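Local coordinates for SusD homolog (PDB 4F53), which probably binds mucin O-glycans at the cell surface as a SusD-family lipoprotein of Bacteroides ovatus, with calcium ions bound in the crystal, at residues Thr386-Ala391 with Asn411-Val416; Asp91-Phe96 with Val122-Val127. All blocks are in the same frame, centred on the assembly; numbering follows the deposited sequence.

Contact 1: Thr386-Ala391 with Asn411-Val416; sequences TGKVEA and NTNVTV
The carbonyl oxygen of Val414 is held by two donors: a bridging water at 2.7 Å from Val414 O, and the hydroxyl of Tyr274. The same water accepts from Val389 N at 2.7 Å and reaches Thr412 O only weakly, so it replaces a direct backbone bond between two loop segments running in roughly opposite directions. Thr415 OG1 donates to Gly387 O at 2.8 Å, from above the carbonyl plane and not along a lone pair. A chi1 of -170° sets Thr415 OG1 anti to its backbone N and leaves Thr415 CG2 in the crowded position, 3.7 Å from Lys388 NZ. Glycine brings no side chain to this close approach. Lys388, bent at chi2 and chi4, folds back so that NZ donates to Thr386 O at 2.9 Å, while its CD passes 3.5 Å from Asn413 O. Thr412 CG2 rests against CB and CG2 of Val389, with Tyr270 of helix 265-273 against both residues. Thr412 OG1 accepts from Val414 N in an ST turn and also bonds Glu428. These segments of one long loop are joined by one direct hydrogen bond and one bridging water; the lysine and ST-turn bonds brace each segment internally.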
ATOM      1  N   THR A 386     -24.141  -8.966   8.643  1.00 37.27           N
ATOM      2  CA  THR A 386     -23.501  -9.918   9.576  1.00 37.12           C
ATOM      3  C   THR A 386     -22.994 -11.188   8.820  1.00 40.20           C
ATOM      4  O   THR A 386     -22.768 -12.232   9.433  1.00 40.38           O
ATOM      5  CB  THR A 386     -24.437 -10.283  10.744  1.00 43.08           C
ATOM      6  OG1 THR A 386     -25.650 -10.817  10.212  1.00 47.93           O
ATOM      7  CG2 THR A 386     -24.720  -9.099  11.664  1.00 36.90           C
ATOM      8  N   GLY A 387     -22.747 -11.040   7.526  1.00 36.66           N
ATOM      9  CA  GLY A 387     -22.231 -12.081   6.647  1.00 37.13           C
ATOM     10  C   GLY A 387     -20.865 -12.582   7.066  1.00 42.10           C
ATOM     11  O   GLY A 387     -19.981 -11.798   7.422  1.00 41.18           O
ATOM     12  N   LYS A 388     -20.707 -13.893   7.100  1.00 40.98           N
ATOM     13  CA  LYS A 388     -19.459 -14.498   7.549  1.00 41.23           C
ATOM     14  C   LYS A 388     -18.653 -15.026   6.389  1.00 41.25           C
ATOM     15  O   LYS A 388     -19.230 -15.562   5.434  1.00 40.63           O
ATOM     16  CB  LYS A 388     -19.750 -15.631   8.555  1.00 46.31           C
ATOM     17  CG  LYS A 388     -20.357 -15.149   9.891  1.00 60.89           C
ATOM     18  CD  LYS A 388     -19.473 -14.203  10.727  1.00 64.97           C
ATOM     19  CE  LYS A 388     -20.149 -13.811  12.023  1.00 75.92           C
ATOM     20  NZ  LYS A 388     -21.396 -13.023  11.806  1.00 80.85           N
ATOM     21  N   VAL A 389     -17.316 -14.891   6.484  1.00 35.31           N
ATOM     22  CA  VAL A 389     -16.365 -15.338   5.457  1.00 35.87           C
ATOM     23  C   VAL A 389     -16.370 -16.843   5.392  1.00 44.68           C
ATOM     24  O   VAL A 389     -16.171 -17.511   6.397  1.00 48.41           O
ATOM     25  CB  VAL A 389     -14.935 -14.769   5.655  1.00 37.75           C
ATOM     26  CG1 VAL A 389     -13.952 -15.355   4.643  1.00 37.43           C
ATOM     27  CG2 VAL A 389     -14.942 -13.248   5.566  1.00 36.21           C
ATOM     28  N   GLU A 390     -16.621 -17.374   4.209  1.00 42.66           N
ATOM     29  CA  GLU A 390     -16.644 -18.811   3.956  1.00 43.55           C
ATOM     30  C   GLU A 390     -15.337 -19.241   3.293  1.00 46.74           C
ATOM     31  O   GLU A 390     -14.543 -18.394   2.860  1.00 45.83           O
ATOM     32  CB  GLU A 390     -17.863 -19.159   3.077  1.00 45.92           C
ATOM     33  CG  GLU A 390     -19.051 -19.551   3.926  1.00 66.57           C
ATOM     34  CD  GLU A 390     -20.359 -18.849   3.621  1.00104.78           C
ATOM     35  OE1 GLU A 390     -20.784 -18.862   2.441  1.00104.66           O
ATOM     36  OE2 GLU A 390     -20.996 -18.354   4.582  1.00105.90           O
ATOM     37  N   ALA A 391     -15.125 -20.553   3.218  1.00 43.89           N
ATOM     38  CA  ALA A 391     -13.965 -21.195   2.608  1.00 43.27           C
ATOM     39  C   ALA A 391     -13.846 -20.841   1.115  1.00 46.04           C
ATOM     40  O   ALA A 391     -14.859 -20.688   0.437  1.00 48.32           O
ATOM     41  CB  ALA A 391     -14.083 -22.710   2.766  1.00 45.17           C
ATOM     42  N   ASN A 411      -9.376 -18.022   8.138  1.00 41.70           N
ATOM     43  CA  ASN A 411      -9.937 -18.307   9.455  1.00 43.29           C
ATOM     44  C   ASN A 411     -10.216 -17.001  10.204  1.00 46.01           C
ATOM     45  O   ASN A 411      -9.322 -16.439  10.852  1.00 47.55           O
ATOM     46  CB  ASN A 411      -9.017 -19.255  10.232  1.00 51.01           C
ATOM     47  CG  ASN A 411      -8.806 -20.576   9.489  1.00 94.90           C
ATOM     48  OD1 ASN A 411      -9.760 -21.297   9.116  1.00 87.33           O
ATOM     49  ND2 ASN A 411      -7.547 -20.889   9.197  1.00 91.72           N
ATOM     50  N   THR A 412     -11.453 -16.492  10.066  1.00 40.40           N
ATOM     51  CA  THR A 412     -11.876 -15.240  10.717  1.00 39.32           C
ATOM     52  C   THR A 412     -13.384 -15.229  10.895  1.00 44.11           C
ATOM     53  O   THR A 412     -14.095 -15.773  10.056  1.00 45.80           O
ATOM     54  CB  THR A 412     -11.415 -13.969   9.914  1.00 36.29           C
ATOM     55  OG1 THR A 412     -11.837 -12.831  10.637  1.00 34.40           O
ATOM     56  CG2 THR A 412     -12.065 -13.849   8.518  1.00 32.42           C
ATOM     57  N   ASN A 413     -13.868 -14.523  11.911  1.00 39.79           N
ATOM     58  CA  ASN A 413     -15.307 -14.362  12.151  1.00 40.35           C
ATOM     59  C   ASN A 413     -15.721 -12.897  11.991  1.00 40.28           C
ATOM     60  O   ASN A 413     -16.861 -12.544  12.316  1.00 39.98           O
ATOM     61  CB  ASN A 413     -15.701 -14.873  13.545  1.00 49.21           C
ATOM     62  CG  ASN A 413     -16.323 -16.245  13.527  1.00 93.76           C
ATOM     63  OD1 ASN A 413     -17.317 -16.502  12.830  1.00 89.37           O
ATOM     64  ND2 ASN A 413     -15.750 -17.157  14.304  1.00 93.44           N
ATOM     65  N   VAL A 414     -14.799 -12.053  11.453  1.00 33.64           N
ATOM     66  CA  VAL A 414     -15.017 -10.620  11.259  1.00 31.21           C
ATOM     67  C   VAL A 414     -16.167 -10.396  10.255  1.00 34.63           C
ATOM     68  O   VAL A 414     -16.250 -11.047   9.208  1.00 33.64           O
ATOM     69  CB  VAL A 414     -13.711  -9.843  10.853  1.00 32.10           C
ATOM     70  CG1 VAL A 414     -13.267 -10.145   9.418  1.00 31.36           C
ATOM     71  CG2 VAL A 414     -13.863  -8.337  11.058  1.00 30.08           C
ATOM     72  N   THR A 415     -17.063  -9.489  10.614  1.00 30.81           N
ATOM     73  CA  THR A 415     -18.160  -9.089   9.764  1.00 30.22           C
ATOM     74  C   THR A 415     -18.242  -7.553   9.804  1.00 33.06           C
ATOM     75  O   THR A 415     -17.355  -6.904  10.375  1.00 32.06           O
ATOM     76  CB  THR A 415     -19.458  -9.850  10.060  1.00 39.06           C
ATOM     77  OG1 THR A 415     -20.372  -9.514   8.999  1.00 42.77           O
ATOM     78  CG2 THR A 415     -20.040  -9.551  11.459  1.00 32.38           C
ATOM     79  N   VAL A 416     -19.251  -6.977   9.122  1.00 29.33           N
ATOM     80  CA  VAL A 416     -19.395  -5.535   8.961  1.00 27.26           C
ATOM     81  C   VAL A 416     -20.001  -4.851  10.201  1.00 31.37           C
ATOM     82  O   VAL A 416     -19.377  -3.923  10.724  1.00 29.64           O
ATOM     83  CB  VAL A 416     -20.191  -5.169   7.682  1.00 29.54           C
ATOM     84  CG1 VAL A 416     -20.186  -3.657   7.452  1.00 28.04           C
ATOM     85  CG2 VAL A 416     -19.638  -5.909   6.464  1.00 28.59           C
TER
HETATM   86  O   HOH W   1     -16.330 -13.664   8.720  1.00 35.24           O

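Contact 2: Asp91-Phe96 with Val122-Val127; sequences DFYSKF and VVMLRV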
ATOM      1  N   ASP A  91      15.755   1.478  -7.732  1.00 39.74           N
ATOM      2  CA  ASP A  91      14.999   2.269  -8.693  1.00 37.80           C
ATOM      3  C   ASP A  91      14.295   3.459  -8.056  1.00 39.51           C
ATOM      4  O   ASP A  91      14.181   4.479  -8.720  1.00 40.11           O
ATOM      5  CB  ASP A  91      14.026   1.404  -9.503  1.00 39.33           C
ATOM      6  CG  ASP A  91      14.682   0.521 -10.557  1.00 54.04           C
ATOM      7  OD1 ASP A  91      15.879   0.159 -10.384  1.00 56.10           O
ATOM      8  OD2 ASP A  91      14.006   0.190 -11.550  1.00 64.81           O
ATOM      9  N   PHE A  92      13.903   3.398  -6.776  1.00 36.08           N
ATOM     10  CA  PHE A  92      13.330   4.584  -6.127  1.00 34.83           C
ATOM     11  C   PHE A  92      14.379   5.686  -5.967  1.00 39.16           C
ATOM     12  O   PHE A  92      14.063   6.845  -6.224  1.00 39.40           O
ATOM     13  CB  PHE A  92      12.706   4.265  -4.774  1.00 34.84           C
ATOM     14  CG  PHE A  92      11.288   3.765  -4.872  1.00 34.27           C
ATOM     15  CD1 PHE A  92      10.254   4.616  -5.261  1.00 35.43           C
ATOM     16  CD2 PHE A  92      10.977   2.451  -4.558  1.00 34.30           C
ATOM     17  CE1 PHE A  92       8.940   4.153  -5.342  1.00 33.92           C
ATOM     18  CE2 PHE A  92       9.663   1.997  -4.621  1.00 34.88           C
ATOM     19  CZ  PHE A  92       8.658   2.847  -5.023  1.00 32.04           C
ATOM     20  N   TYR A  93      15.628   5.320  -5.613  1.00 36.54           N
ATOM     21  CA  TYR A  93      16.728   6.280  -5.440  1.00 37.90           C
ATOM     22  C   TYR A  93      17.147   6.899  -6.782  1.00 43.70           C
ATOM     23  O   TYR A  93      17.304   8.114  -6.838  1.00 43.98           O
ATOM     24  CB  TYR A  93      17.935   5.636  -4.723  1.00 39.58           C
ATOM     25  CG  TYR A  93      17.697   5.470  -3.235  1.00 40.90           C
ATOM     26  CD1 TYR A  93      16.922   4.418  -2.742  1.00 41.29           C
ATOM     27  CD2 TYR A  93      18.207   6.390  -2.320  1.00 41.36           C
ATOM     28  CE1 TYR A  93      16.682   4.274  -1.379  1.00 40.03           C
ATOM     29  CE2 TYR A  93      17.973   6.253  -0.953  1.00 41.07           C
ATOM     30  CZ  TYR A  93      17.223   5.188  -0.488  1.00 43.58           C
ATOM     31  OH  TYR A  93      16.974   5.067   0.849  1.00 41.39           O
ATOM     32  N   SER A  94      17.278   6.083  -7.860  1.00 40.62           N
ATOM     33  CA  SER A  94      17.654   6.515  -9.225  1.00 41.72           C
ATOM     34  C   SER A  94      16.626   7.453  -9.837  1.00 46.59           C
ATOM     35  O   SER A  94      16.971   8.386 -10.573  1.00 47.85           O
ATOM     36  CB  SER A  94      17.783   5.309 -10.157  1.00 43.80           C
ATOM     37  OG  SER A  94      18.675   4.334  -9.649  1.00 55.33           O
ATOM     38  N   LYS A  95      15.351   7.164  -9.573  1.00 41.04           N
ATOM     39  CA  LYS A  95      14.263   7.933 -10.161  1.00 39.62           C
ATOM     40  C   LYS A  95      13.917   9.177  -9.350  1.00 42.32           C
ATOM     41  O   LYS A  95      13.477  10.158  -9.949  1.00 42.78           O
ATOM     42  CB  LYS A  95      13.013   7.064 -10.337  1.00 38.40           C
ATOM     43  CG  LYS A  95      13.204   5.967 -11.374  1.00 35.73           C
ATOM     44  CD  LYS A  95      12.007   5.038 -11.360  1.00 39.00           C
ATOM     45  CE  LYS A  95      12.260   3.784 -12.153  1.00 43.08           C
ATOM     46  NZ  LYS A  95      12.190   4.047 -13.603  1.00 50.25           N
ATOM     47  N   PHE A  96      14.088   9.146  -8.012  1.00 37.54           N
ATOM     48  CA  PHE A  96      13.706  10.281  -7.176  1.00 37.24           C
ATOM     49  C   PHE A  96      14.806  11.344  -6.982  1.00 44.97           C
ATOM     50  O   PHE A  96      14.554  12.538  -7.222  1.00 46.24           O
ATOM     51  CB  PHE A  96      13.198   9.816  -5.772  1.00 36.95           C
ATOM     52  CG  PHE A  96      12.522  10.924  -4.997  1.00 36.61           C
ATOM     53  CD1 PHE A  96      13.266  11.790  -4.187  1.00 38.85           C
ATOM     54  CD2 PHE A  96      11.151  11.142  -5.119  1.00 35.73           C
ATOM     55  CE1 PHE A  96      12.648  12.860  -3.532  1.00 39.23           C
ATOM     56  CE2 PHE A  96      10.529  12.202  -4.451  1.00 38.08           C
ATOM     57  CZ  PHE A  96      11.286  13.077  -3.692  1.00 37.14           C
ATOM     58  N   VAL A 122       6.740  10.697   1.502  1.00 31.04           N
ATOM     59  CA  VAL A 122       5.800   9.657   1.036  1.00 29.10           C
ATOM     60  C   VAL A 122       6.549   8.532   0.276  1.00 35.10           C
ATOM     61  O   VAL A 122       6.276   7.353   0.520  1.00 34.18           O
ATOM     62  CB  VAL A 122       4.641  10.250   0.156  1.00 30.21           C
ATOM     63  CG1 VAL A 122       3.670   9.164  -0.315  1.00 28.17           C
ATOM     64  CG2 VAL A 122       3.888  11.357   0.888  1.00 28.72           C
ATOM     65  N   VAL A 123       7.491   8.895  -0.627  1.00 32.85           N
ATOM     66  CA  VAL A 123       8.237   7.935  -1.448  1.00 32.97           C
ATOM     67  C   VAL A 123       9.166   7.108  -0.566  1.00 38.33           C
ATOM     68  O   VAL A 123       9.152   5.882  -0.632  1.00 38.90           O
ATOM     69  CB  VAL A 123       9.009   8.626  -2.606  1.00 37.27           C
ATOM     70  CG1 VAL A 123       9.918   7.637  -3.336  1.00 37.43           C
ATOM     71  CG2 VAL A 123       8.037   9.269  -3.581  1.00 36.57           C
HETATM   72  N   MSE A 124       9.943   7.773   0.274  1.00 35.76           N
HETATM   73  CA  MSE A 124      10.903   7.091   1.133  1.00 35.48           C
HETATM   74  C   MSE A 124      10.200   6.387   2.305  1.00 36.90           C
HETATM   75  O   MSE A 124      10.767   5.449   2.859  1.00 37.60           O
HETATM   76  CB  MSE A 124      12.035   8.038   1.564  1.00 37.88           C
HETATM   77  CG  MSE A 124      12.853   8.511   0.359  1.00 45.13           C
HETATM   78 SE   MSE A 124      13.649   7.011  -0.641  0.75 52.61          SE
HETATM   79  CE  MSE A 124      13.662   7.744  -2.502  1.00 49.05           C
ATOM     80  N   LEU A 125       8.949   6.769   2.611  1.00 31.76           N
ATOM     81  CA  LEU A 125       8.104   6.047   3.583  1.00 30.87           C
ATOM     82  C   LEU A 125       7.836   4.635   3.037  1.00 33.90           C
ATOM     83  O   LEU A 125       7.948   3.695   3.793  1.00 34.29           O
ATOM     84  CB  LEU A 125       6.776   6.780   3.881  1.00 29.11           C
ATOM     85  CG  LEU A 125       5.829   6.155   4.938  1.00 31.95           C
ATOM     86  CD1 LEU A 125       6.496   6.101   6.334  1.00 30.89           C
ATOM     87  CD2 LEU A 125       4.524   6.938   5.020  1.00 31.63           C
ATOM     88  N   ARG A 126       7.535   4.486   1.726  1.00 31.33           N
ATOM     89  CA  ARG A 126       7.342   3.168   1.079  1.00 31.05           C
ATOM     90  C   ARG A 126       8.607   2.318   1.215  1.00 34.53           C
ATOM     91  O   ARG A 126       8.523   1.137   1.531  1.00 34.04           O
ATOM     92  CB  ARG A 126       7.030   3.275  -0.431  1.00 27.77           C
ATOM     93  CG  ARG A 126       5.873   4.143  -0.843  1.00 39.86           C
ATOM     94  CD  ARG A 126       5.806   4.193  -2.359  1.00 34.38           C
ATOM     95  NE  ARG A 126       5.790   2.835  -2.908  1.00 35.09           N
ATOM     96  CZ  ARG A 126       4.861   2.340  -3.711  1.00 37.04           C
ATOM     97  NH1 ARG A 126       3.868   3.108  -4.139  1.00 32.89           N
ATOM     98  NH2 ARG A 126       4.933   1.082  -4.115  1.00 26.68           N
ATOM     99  N   VAL A 127       9.775   2.937   0.944  1.00 30.96           N
ATOM    100  CA  VAL A 127      11.095   2.297   0.966  1.00 31.68           C
ATOM    101  C   VAL A 127      11.471   1.848   2.399  1.00 34.66           C
ATOM    102  O   VAL A 127      11.845   0.682   2.562  1.00 34.79           O
ATOM    103  CB  VAL A 127      12.203   3.169   0.308  1.00 35.29           C
ATOM    104  CG1 VAL A 127      13.524   2.399   0.233  1.00 36.20           C
ATOM    105  CG2 VAL A 127      11.768   3.647  -1.090  1.00 33.69           C
TER
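The Tyr93 ring carries the selenium of Met124 over one face, 4.3 Å from Met124 SE to the ring centroid and offset toward the rim, a Met-aromatic contact; Val127 CG1 approaches obliquely. Phe92, its ring also met obliquely from this helix and set edge-to-face with Phe46, is a knob in a hole formed by Val123, Met124, Arg126 and Val127. Phe92 CD1 lies 3.6 Å from Val123 CG1, and Phe92 CD2 is 3.8 Å from Val127 CG2. Phe92 CZ comes within 3.6 Å of Arg126 NE, with ring and guanidinium planes 41° apart. An alanine at Phe92 would probably loosen this seam, since the ring meeting both valines and the arginine is lost. Phe96, its CG anti to the backbone N, turns its ring to Val123 CG2. Branched valines give the rings firm methyl surfaces, and the flexible methionine (selenomethionine in this crystal) lays Met124 CE beside Phe92 O and 3.9 Å from Phe96 CB. The segments of helices 82-106 and 110-131 run antiparallel at 166°, axes 10.9 Å apart, consecutive helices in a TPR-like protein. Buried Arg126 is salt-bridged to Asp51 and Tyr93 OH bonds Pro135 O, satisfying polar ends around an apolar interface.

How the contacts relate
Contact 1 and contact 2 sit on opposite sides of the chain's centre, about 37 Å between centres, and share no element. Contact 2 is core: all its touching residues are buried, and it joins two helices consecutive in the chain. Contact 1 lies at the surface, where two pieces of a single long loop meet beside helices 265-273 and 423-438. Their chemistry follows these places. Aromatic rings, valine methyls and a selenomethionine join the helices, whose backbone polar groups are largely used within each helix, whereas the loop's backbone groups seek a hydroxyl, a water or a lysine.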